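Local coordinates for outer membrane porin protein 32 (Delftia acidovorans, PDB 2FGQ) that forms trimeric, anion-selective channels across the bacterial outer membrane and is captured here with a bound malate, at residues G40-E45 against G54-G59. Residues are numbered along the deposited sequence; the frame is centred on the assembly and turned at random.
Sequences GLRGTE and GFWLEG
The carbonyl oxygen of Leu-41 takes two donors from the facing strand: the amide N of Leu-57 at 2.8 Å, in a nearly straight bond, and, more weakly, a C-H of Trp-56. In that second contact Trp-56 CA lies 3.5 Å from Leu-41 O. Leu-41 N returns a bond to Leu-57 O, and Gly-43 and Phe-55 exchange a second, longer pair, so 40-45 and 54-59 form the antiparallel hairpin of neighbouring strands that recurs around a porin barrel.

The two faces of this hairpin are built differently. On one, Trp-56 has CG anti to the backbone N (chi1 -170°), which lays its indole alongside Arg-42. The arginine passes over the ring, its CD 3.7 Å from the centroid of the six-membered ring in a CH-pi contact, while Arg-42 NH1 ends near CH2 and CZ2 of Trp-56. Phe-7 and Arg-76 add cation-pi partners to Arg-42 and Trp-56, respectively. The indole's orientation is consistent with the bond from Trp-56 NE1 to Glu-58 OE1 (2.9 Å), which lies in the ring plane of the tryptophan but 23° out of the carboxylate plane, on the anti side; Glu-58 OE2 pairs with Arg-75, a malate-pocket residue.

On the opposite face Phe-55, with CG between its own N and carbonyl carbon (chi1 79°), folds its ring across the glycine facing it. One ring face lies over Gly-43 N, 3.5 Å above the plane and offset toward the rim. Phe-55 also stacks on Phe-332 of a neighbouring subunit, where Leu-41 and Leu-57 pack on Leu-39 and Ile-61.

The chemistry is consistent with one face, that of Leu-41, Phe-55 and Leu-57, packing between subunits and the other holding the polar network that reaches Arg-75, whose positive charge Glu-58 would be expected to temper beside the bound anion.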
loop_
_atom_site.group_PDB
_atom_site.type_symbol
_atom_site.label_atom_id
_atom_site.label_comp_id
_atom_site.label_asym_id
_atom_site.label_seq_id
_atom_site.Cartn_x
_atom_site.Cartn_y
_atom_site.Cartn_z
ATOM N N GLY A 40 6.369 -9.540 4.291
ATOM C CA GLY A 40 7.350 -8.763 5.016
ATOM C C GLY A 40 8.743 -8.851 4.470
ATOM O O GLY A 40 9.097 -9.708 3.652
ATOM N N LEU A 41 9.556 -7.922 4.974
ATOM C CA LEU A 41 10.967 -7.866 4.696
ATOM C C LEU A 41 11.660 -7.688 6.024
ATOM O O LEU A 41 11.231 -6.873 6.814
ATOM C CB LEU A 41 11.270 -6.659 3.823
ATOM C CG LEU A 41 10.691 -6.633 2.413
ATOM C CD1 LEU A 41 9.210 -6.854 2.290
ATOM C CD2 LEU A 41 11.036 -5.319 1.748
ATOM N N ARG A 42 12.748 -8.401 6.235
ATOM C CA ARG A 42 13.535 -8.235 7.449
ATOM C C ARG A 42 14.986 -8.391 7.164
ATOM O O ARG A 42 15.402 -9.017 6.196
ATOM C CB ARG A 42 13.090 -9.223 8.511
ATOM C CG ARG A 42 13.239 -10.652 8.111
ATOM C CD ARG A 42 12.635 -11.654 9.178
ATOM N NE ARG A 42 12.728 -13.028 8.675
ATOM C CZ ARG A 42 11.752 -13.943 8.626
ATOM N NH1 ARG A 42 10.521 -13.748 9.115
ATOM N NH2 ARG A 42 12.044 -15.125 8.111
ATOM N N GLY A 43 15.808 -7.764 7.981
ATOM C CA GLY A 43 17.223 -7.915 7.785
ATOM C C GLY A 43 17.979 -7.730 9.065
ATOM O O GLY A 43 17.479 -7.149 10.008
ATOM N N THR A 44 19.202 -8.232 9.052
ATOM C CA THR A 44 20.084 -8.119 10.181
ATOM C C THR A 44 21.461 -7.755 9.633
ATOM O O THR A 44 21.876 -8.263 8.591
ATOM C CB THR A 44 20.163 -9.471 10.982
ATOM O OG1 THR A 44 18.893 -9.754 11.586
ATOM C CG2 THR A 44 21.011 -9.350 12.137
ATOM N N GLU A 45 22.165 -6.877 10.321
ATOM C CA GLU A 45 23.509 -6.488 9.954
ATOM C C GLU A 45 24.419 -6.668 11.174
ATOM O O GLU A 45 24.143 -6.141 12.225
ATOM C CB GLU A 45 23.537 -5.008 9.578
ATOM C CG GLU A 45 24.920 -4.508 9.179
ATOM C CD GLU A 45 25.019 -2.989 9.029
ATOM O OE1 GLU A 45 24.010 -2.291 9.255
ATOM O OE2 GLU A 45 26.131 -2.488 8.709
ATOM N N GLY A 54 18.966 -4.376 13.114
ATOM C CA GLY A 54 17.927 -5.088 12.371
ATOM C C GLY A 54 16.829 -4.157 11.953
ATOM O O GLY A 54 16.655 -3.086 12.491
ATOM N N PHE A 55 16.038 -4.617 10.982
ATOM C CA PHE A 55 14.779 -3.981 10.689
ATOM C C PHE A 55 13.776 -5.061 10.297
ATOM O O PHE A 55 14.167 -6.158 9.930
ATOM C CB PHE A 55 14.933 -2.933 9.575
ATOM C CG PHE A 55 14.991 -3.518 8.216
ATOM C CD1 PHE A 55 13.837 -3.663 7.455
ATOM C CD2 PHE A 55 16.173 -4.057 7.728
ATOM C CE1 PHE A 55 13.869 -4.284 6.230
ATOM C CE2 PHE A 55 16.199 -4.674 6.449
ATOM C CZ PHE A 55 15.033 -4.779 5.727
ATOM N N TRP A 56 12.496 -4.725 10.381
ATOM C CA TRP A 56 11.440 -5.674 10.068
ATOM C C TRP A 56 10.204 -4.900 9.671
ATOM O O TRP A 56 9.711 -4.054 10.439
ATOM C CB TRP A 56 11.205 -6.485 11.344
ATOM C CG TRP A 56 10.318 -7.667 11.195
ATOM C CD1 TRP A 56 9.054 -7.713 10.668
ATOM C CD2 TRP A 56 10.619 -8.987 11.624
ATOM N NE1 TRP A 56 8.555 -8.986 10.779
ATOM C CE2 TRP A 56 9.490 -9.791 11.342
ATOM C CE3 TRP A 56 11.730 -9.580 12.221
ATOM C CZ2 TRP A 56 9.441 -11.172 11.609
ATOM C CZ3 TRP A 56 11.680 -10.952 12.505
ATOM C CH2 TRP A 56 10.544 -11.729 12.212
ATOM N N LEU A 57 9.723 -5.137 8.455
ATOM C CA LEU A 57 8.538 -4.467 7.918
ATOM C C LEU A 57 7.575 -5.581 7.526
ATOM O O LEU A 57 7.925 -6.437 6.720
ATOM C CB LEU A 57 8.870 -3.655 6.666
ATOM C CG LEU A 57 9.819 -2.496 6.900
ATOM C CD1 LEU A 57 10.266 -1.936 5.567
ATOM C CD2 LEU A 57 9.201 -1.439 7.745
ATOM N N GLU A 58 6.373 -5.605 8.110
ATOM C CA GLU A 58 5.425 -6.669 7.827
ATOM C C GLU A 58 4.004 -6.145 7.852
ATOM O O GLU A 58 3.592 -5.415 8.740
ATOM C CB GLU A 58 5.596 -7.749 8.859
ATOM C CG GLU A 58 4.715 -8.964 8.718
ATOM C CD GLU A 58 4.893 -9.971 9.844
ATOM O OE1 GLU A 58 6.046 -10.258 10.224
ATOM O OE2 GLU A 58 3.872 -10.540 10.306
ATOM N N GLY A 59 3.230 -6.589 6.866
ATOM C CA GLY A 59 1.823 -6.259 6.757
ATOM C C GLY A 59 0.956 -7.456 6.475
ATOM O O GLY A 59 1.419 -8.453 5.935
#